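Local coordinates for protein diacylglycerol O-acyltransferase (Marinobacter hydrocarbonoclasticus, PDB 6CHJ) that probably transfers acyl groups from acyl-CoA to diacylglycerol, giving triacylglycerol, and probably also makes wax esters, at residues 2-7 against 66-71; 58-63 against 109-114. All coordinates share one frame; numbering follows the deposited sequence.

Interaction 1: residues 2-7 against 66-71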
loop_
_atom_site.group_PDB
_atom_site.type_symbol
_atom_site.label_atom_id
_atom_site.label_comp_id
_atom_site.label_asym_id
_atom_site.label_seq_id
_atom_site.Cartn_x
_atom_site.Cartn_y
_atom_site.Cartn_z
ATOM N N THR B 2 -5.385 -6.394 -27.108
ATOM C CA THR B 2 -5.319 -7.750 -26.571
ATOM C C THR B 2 -6.382 -7.964 -25.488
ATOM O O THR B 2 -6.365 -7.262 -24.463
ATOM C CB THR B 2 -3.929 -8.017 -25.993
ATOM O OG1 THR B 2 -2.933 -7.502 -26.884
ATOM C CG2 THR B 2 -3.705 -9.509 -25.791
ATOM N N PRO B 3 -7.319 -8.916 -25.672
ATOM C CA PRO B 3 -8.335 -9.164 -24.639
ATOM C C PRO B 3 -7.763 -9.858 -23.411
ATOM O O PRO B 3 -6.580 -10.209 -23.389
ATOM C CB PRO B 3 -9.355 -10.052 -25.364
ATOM C CG PRO B 3 -8.551 -10.771 -26.382
ATOM C CD PRO B 3 -7.514 -9.782 -26.848
ATOM N N LEU B 4 -8.599 -10.073 -22.390
ATOM C CA LEU B 4 -8.196 -10.675 -21.116
ATOM C C LEU B 4 -8.741 -12.096 -21.055
ATOM O O LEU B 4 -9.939 -12.294 -20.829
ATOM C CB LEU B 4 -8.722 -9.851 -19.941
ATOM C CG LEU B 4 -7.721 -8.981 -19.187
ATOM C CD1 LEU B 4 -8.267 -8.572 -17.830
ATOM C CD2 LEU B 4 -6.448 -9.758 -19.041
ATOM N N ASN B 5 -7.868 -13.087 -21.226
ATOM C CA ASN B 5 -8.347 -14.461 -21.192
ATOM C C ASN B 5 -9.021 -14.726 -19.839
ATOM O O ASN B 5 -8.736 -14.039 -18.852
ATOM C CB ASN B 5 -7.210 -15.456 -21.492
ATOM C CG ASN B 5 -6.149 -15.536 -20.402
ATOM O OD1 ASN B 5 -6.445 -15.500 -19.208
ATOM N ND2 ASN B 5 -4.890 -15.701 -20.821
ATOM N N PRO B 6 -9.962 -15.674 -19.777
ATOM C CA PRO B 6 -10.856 -15.741 -18.606
ATOM C C PRO B 6 -10.157 -16.001 -17.275
ATOM O O PRO B 6 -10.716 -15.640 -16.232
ATOM C CB PRO B 6 -11.816 -16.886 -18.964
ATOM C CG PRO B 6 -11.808 -16.925 -20.465
ATOM C CD PRO B 6 -10.379 -16.616 -20.833
ATOM N N THR B 7 -8.971 -16.610 -17.252
ATOM C CA THR B 7 -8.309 -16.785 -15.962
ATOM C C THR B 7 -7.795 -15.451 -15.425
ATOM O O THR B 7 -7.907 -15.176 -14.222
ATOM C CB THR B 7 -7.170 -17.803 -16.061
ATOM O OG1 THR B 7 -5.961 -17.134 -16.436
ATOM C CG2 THR B 7 -7.491 -18.880 -17.085
ATOM N N GLY B 66 -17.805 -3.076 -22.051
ATOM C CA GLY B 66 -17.972 -3.881 -20.857
ATOM C C GLY B 66 -16.842 -4.847 -20.556
ATOM O O GLY B 66 -16.724 -5.331 -19.425
ATOM N N GLN B 67 -15.992 -5.126 -21.548
ATOM C CA GLN B 67 -15.054 -6.235 -21.436
ATOM C C GLN B 67 -13.619 -5.759 -21.223
ATOM O O GLN B 67 -13.156 -4.840 -21.915
ATOM C CB GLN B 67 -15.142 -7.119 -22.688
ATOM C CG GLN B 67 -15.122 -8.626 -22.397
ATOM C CD GLN B 67 -16.191 -9.100 -21.392
ATOM O OE1 GLN B 67 -16.138 -10.218 -20.861
ATOM N NE2 GLN B 67 -17.173 -8.238 -21.138
ATOM N N PRO B 68 -12.890 -6.372 -20.290
ATOM C CA PRO B 68 -11.545 -5.891 -19.955
ATOM C C PRO B 68 -10.509 -6.301 -20.989
ATOM O O PRO B 68 -10.476 -7.443 -21.455
ATOM C CB PRO B 68 -11.265 -6.562 -18.603
ATOM C CG PRO B 68 -12.054 -7.838 -18.661
ATOM C CD PRO B 68 -13.311 -7.498 -19.435
ATOM N N VAL B 69 -9.642 -5.349 -21.338
ATOM C CA VAL B 69 -8.585 -5.563 -22.319
ATOM C C VAL B 69 -7.311 -4.896 -21.832
ATOM O O VAL B 69 -7.344 -3.940 -21.053
ATOM C CB VAL B 69 -8.961 -5.020 -23.715
ATOM C CG1 VAL B 69 -10.226 -5.679 -24.221
ATOM C CG2 VAL B 69 -9.120 -3.504 -23.674
ATOM N N TRP B 70 -6.181 -5.420 -22.292
ATOM C CA TRP B 70 -4.908 -4.746 -22.119
ATOM C C TRP B 70 -4.727 -3.702 -23.212
ATOM O O TRP B 70 -5.279 -3.824 -24.309
ATOM C CB TRP B 70 -3.752 -5.742 -22.177
ATOM C CG TRP B 70 -3.740 -6.800 -21.119
ATOM C CD1 TRP B 70 -3.633 -8.147 -21.317
ATOM C CD2 TRP B 70 -3.800 -6.609 -19.697
ATOM N NE1 TRP B 70 -3.625 -8.807 -20.112
ATOM C CE2 TRP B 70 -3.725 -7.887 -19.102
ATOM C CE3 TRP B 70 -3.915 -5.488 -18.870
ATOM C CZ2 TRP B 70 -3.767 -8.071 -17.721
ATOM C CZ3 TRP B 70 -3.958 -5.673 -17.503
ATOM C CH2 TRP B 70 -3.889 -6.958 -16.940
ATOM N N VAL B 71 -3.935 -2.674 -22.910
ATOM C CA VAL B 71 -3.614 -1.619 -23.866
ATOM C C VAL B 71 -2.193 -1.137 -23.612
ATOM O O VAL B 71 -1.702 -1.142 -22.479
ATOM C CB VAL B 71 -4.591 -0.415 -23.806
ATOM C CG1 VAL B 71 -5.926 -0.765 -24.437
ATOM C CG2 VAL B 71 -4.780 0.047 -22.383
#
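This is a small backbone bridge with an apolar cluster on it. It joins the extended N-terminal residues 2-5 to strand 67-72, the second strand of a two-stranded antiparallel hairpin. Pro3 pairs with Val69, with CA atoms 4.3 Å apart. Thr2 lies near Trp70 and Leu4 near Pro68, so the chains run in opposite directions. The main bond is from Trp70 N to Thr2 O, 2.9 Å, and the donor sits almost along the C=O axis (173°). A second bond, Leu4 N to Pro68 O at 3.4 Å, is weak and bent. Leu4 points toward the strand and carries most of the side-chain contact from the N-terminal side. Its branches divide the work. CD1 of Leu4 meets Pro68 CB at 3.7 Å. CD2 of Leu4 presses on the indole, 3.2 Å from Trp70 NE1 and 3.3 Å from Trp70 CE2, which is tight. Leu4 CG lies over one indole face, offset toward the rim. The Leu4 chi1 of -105° is not staggered, consistent with some strain from this wedge. The indole also packs on Met114 and Leu138. An alanine in place of Trp70 would remove the indole atoms that Leu4 CD2 touches and would probably loosen the hold on the N-terminal segment. Past the bridge, Asn5 N-caps helix 6-13, its OD1 accepting from Asp8 N. A lone antiparallel bridge, with Pro3 and Val69 as its non-hydrogen-bonded pair, here ties the chain start to a beta-hairpin within the acyltransferase catalytic domain.

Interaction 2: residues 58-63 against 109-114; sequences NQRLSY and DRERPM
CG of Arg60 is wedged between its own N and C (chi1 89°), and the chain runs extended to NE. Glu111 bends at chi2 (-101°), which turns its carboxylate back toward Arg60. The side chains run alongside each other in the same direction. NH1 of Arg60 forms a long salt bridge to OE2 of Glu111, 3.6 Å, with the flat groups 69° apart, so it is not a flat, two-pronged pairing. Arg60 NH1 is 3.1 Å from Glu111 O, but the angle is too poor for a hydrogen bond. This carbonyl would probably favour the positive charge.

Asp109 to Arg112 form a type I beta turn in the loop before strand 115-121. Glu111 N gives a weak bond to Asp109 OD1, 3.4 Å, as in an Asx turn. The turn packs against the first strand of the hairpin 59-64/67-72. Pro113 CB lies close to Gln59 O, 3.0 Å, and Pro113 CD touches Arg60 CB at 3.8 Å. Leu61 CB meets the methyl CE of Met114 at 4.3 Å. At the far end a water bridges the strand to the turn: its oxygen is hydrogen-bonded to Tyr63 OH at 2.6 Å and accepts from Arg110 NH1 at 2.5 Å, in the guanidinium plane. Arg110 NH2 hydrogen-bonds Leu12 O in helix 6-13 and forms a salt bridge with Glu15 just beyond it. Thr236 of the second subunit packs on Glu111.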
loop_
_atom_site.group_PDB
_atom_site.type_symbol
_atom_site.label_atom_id
_atom_site.label_comp_id
_atom_site.label_asym_id
_atom_site.label_seq_id
_atom_site.Cartn_x
_atom_site.Cartn_y
_atom_site.Cartn_z
ATOM N N ASN B 58 4.388 -2.944 -20.035
ATOM C CA ASN B 58 3.833 -1.706 -20.564
ATOM C C ASN B 58 2.362 -1.857 -20.883
ATOM O O ASN B 58 1.776 -0.978 -21.520
ATOM C CB ASN B 58 4.606 -1.236 -21.802
ATOM C CG ASN B 58 4.419 -2.147 -23.007
ATOM O OD1 ASN B 58 4.093 -3.330 -22.885
ATOM N ND2 ASN B 58 4.615 -1.584 -24.187
ATOM N N GLN B 59 1.764 -2.967 -20.465
ATOM C CA GLN B 59 0.347 -3.221 -20.646
ATOM C C GLN B 59 -0.428 -2.614 -19.487
ATOM O O GLN B 59 0.030 -2.625 -18.347
ATOM C CB GLN B 59 0.101 -4.732 -20.719
ATOM C CG GLN B 59 0.861 -5.419 -21.843
ATOM C CD GLN B 59 0.407 -4.925 -23.210
ATOM O OE1 GLN B 59 -0.795 -4.883 -23.500
ATOM N NE2 GLN B 59 1.364 -4.530 -24.050
ATOM N N ARG B 60 -1.611 -2.093 -19.769
ATOM C CA ARG B 60 -2.420 -1.578 -18.683
ATOM C C ARG B 60 -3.867 -1.945 -18.939
ATOM O O ARG B 60 -4.271 -2.177 -20.080
ATOM C CB ARG B 60 -2.239 -0.063 -18.506
ATOM C CG ARG B 60 -3.156 0.801 -19.309
ATOM C CD ARG B 60 -3.000 2.254 -18.887
ATOM N NE ARG B 60 -4.170 3.054 -19.239
ATOM C CZ ARG B 60 -5.343 3.006 -18.605
ATOM N NH1 ARG B 60 -5.522 2.186 -17.566
ATOM N NH2 ARG B 60 -6.343 3.775 -19.018
ATOM N N LEU B 61 -4.635 -2.028 -17.859
ATOM C CA LEU B 61 -6.010 -2.485 -17.952
ATOM C C LEU B 61 -6.904 -1.383 -18.495
ATOM O O LEU B 61 -6.808 -0.220 -18.088
ATOM C CB LEU B 61 -6.520 -2.962 -16.590
ATOM C CG LEU B 61 -7.903 -3.634 -16.597
ATOM C CD1 LEU B 61 -7.936 -4.859 -17.516
ATOM C CD2 LEU B 61 -8.384 -3.989 -15.185
ATOM N N SER B 62 -7.767 -1.756 -19.436
ATOM C CA SER B 62 -8.774 -0.857 -19.975
ATOM C C SER B 62 -9.978 -1.699 -20.358
ATOM O O SER B 62 -9.870 -2.912 -20.550
ATOM C CB SER B 62 -8.246 -0.078 -21.177
ATOM O OG SER B 62 -8.874 1.185 -21.267
ATOM N N TYR B 63 -11.134 -1.056 -20.456
ATOM C CA TYR B 63 -12.357 -1.760 -20.808
ATOM C C TYR B 63 -12.894 -1.241 -22.137
ATOM O O TYR B 63 -12.886 -0.032 -22.399
ATOM C CB TYR B 63 -13.417 -1.618 -19.706
ATOM C CG TYR B 63 -13.041 -2.273 -18.389
ATOM C CD1 TYR B 63 -13.526 -3.537 -18.043
ATOM C CD2 TYR B 63 -12.193 -1.630 -17.495
ATOM C CE1 TYR B 63 -13.180 -4.130 -16.832
ATOM C CE2 TYR B 63 -11.843 -2.210 -16.297
ATOM C CZ TYR B 63 -12.333 -3.455 -15.968
ATOM O OH TYR B 63 -11.965 -3.995 -14.762
ATOM N N ASP B 109 -2.380 -0.227 -8.046
ATOM C CA ASP B 109 -3.240 0.695 -8.782
ATOM C C ASP B 109 -3.604 0.099 -10.139
ATOM O O ASP B 109 -2.718 -0.182 -10.954
ATOM C CB ASP B 109 -2.498 2.015 -8.953
ATOM C CG ASP B 109 -3.335 3.093 -9.594
ATOM O OD1 ASP B 109 -4.586 2.976 -9.702
ATOM O OD2 ASP B 109 -2.703 4.091 -9.973
ATOM N N ARG B 110 -4.899 -0.076 -10.401
ATOM C CA ARG B 110 -5.301 -0.725 -11.650
ATOM C C ARG B 110 -5.170 0.176 -12.872
ATOM O O ARG B 110 -5.197 -0.329 -14.002
ATOM C CB ARG B 110 -6.735 -1.233 -11.544
ATOM C CG ARG B 110 -6.808 -2.675 -11.085
ATOM C CD ARG B 110 -8.225 -3.191 -11.049
ATOM N NE ARG B 110 -8.267 -4.376 -10.213
ATOM C CZ ARG B 110 -9.344 -5.107 -9.972
ATOM N NH1 ARG B 110 -10.519 -4.776 -10.503
ATOM N NH2 ARG B 110 -9.227 -6.185 -9.198
ATOM N N GLU B 111 -5.025 1.486 -12.682
ATOM C CA GLU B 111 -4.954 2.417 -13.795
ATOM C C GLU B 111 -3.566 2.488 -14.438
ATOM O O GLU B 111 -3.411 3.160 -15.469
ATOM C CB GLU B 111 -5.413 3.801 -13.330
ATOM C CG GLU B 111 -6.942 3.928 -13.148
ATOM C CD GLU B 111 -7.626 4.631 -14.327
ATOM O OE1 GLU B 111 -8.069 5.795 -14.178
ATOM O OE2 GLU B 111 -7.712 4.019 -15.412
ATOM N N ARG B 112 -2.564 1.817 -13.881
ATOM C CA ARG B 112 -1.243 1.727 -14.480
ATOM C C ARG B 112 -0.841 0.271 -14.603
ATOM O O ARG B 112 -1.412 -0.594 -13.931
ATOM C CB ARG B 112 -0.212 2.491 -13.646
ATOM C CG ARG B 112 -0.752 3.790 -13.131
ATOM C CD ARG B 112 0.320 4.508 -12.394
ATOM N NE ARG B 112 0.991 5.440 -13.289
ATOM C CZ ARG B 112 1.154 6.726 -13.022
ATOM N NH1 ARG B 112 0.704 7.233 -11.881
ATOM N NH2 ARG B 112 1.769 7.498 -13.897
ATOM N N PRO B 113 0.105 -0.044 -15.489
ATOM C CA PRO B 113 0.632 -1.414 -15.543
ATOM C C PRO B 113 0.985 -1.882 -14.141
ATOM O O PRO B 113 1.543 -1.133 -13.337
ATOM C CB PRO B 113 1.873 -1.291 -16.439
ATOM C CG PRO B 113 2.096 0.194 -16.608
ATOM C CD PRO B 113 0.774 0.837 -16.458
ATOM N N MET B 114 0.596 -3.106 -13.820
ATOM C CA MET B 114 0.525 -3.507 -12.423
ATOM C C MET B 114 1.794 -4.252 -12.009
ATOM O O MET B 114 1.797 -5.446 -11.700
ATOM C CB MET B 114 -0.737 -4.319 -12.190
ATOM C CG MET B 114 -1.987 -3.558 -12.623
ATOM S SD MET B 114 -3.528 -4.327 -12.103
ATOM C CE MET B 114 -4.158 -4.966 -13.670
HETATM O O HOH W 1 -11.162 -3.255 -12.440
#

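Interactions 1 and 2 have centres 11 Å apart and use the two strands of one antiparallel hairpin, 59-64 and 67-72. Interaction 1 ties the second strand to the N-terminal segment. Interaction 2 sets the first strand on the loop before strand 115-121. Along the chain the segments alternate: 2-7, 58-63, 66-71, 109-114. Probable backbone hydrogen bonds join the contacts directly, from Val69 N to Ser62 O and from Arg60 N to Val71 O. Leu4 also touches Leu61. The hairpin thus links the chain start, through two contacts, to the loop entering a strand of the six-stranded mixed sheet, all within the catalytic domain.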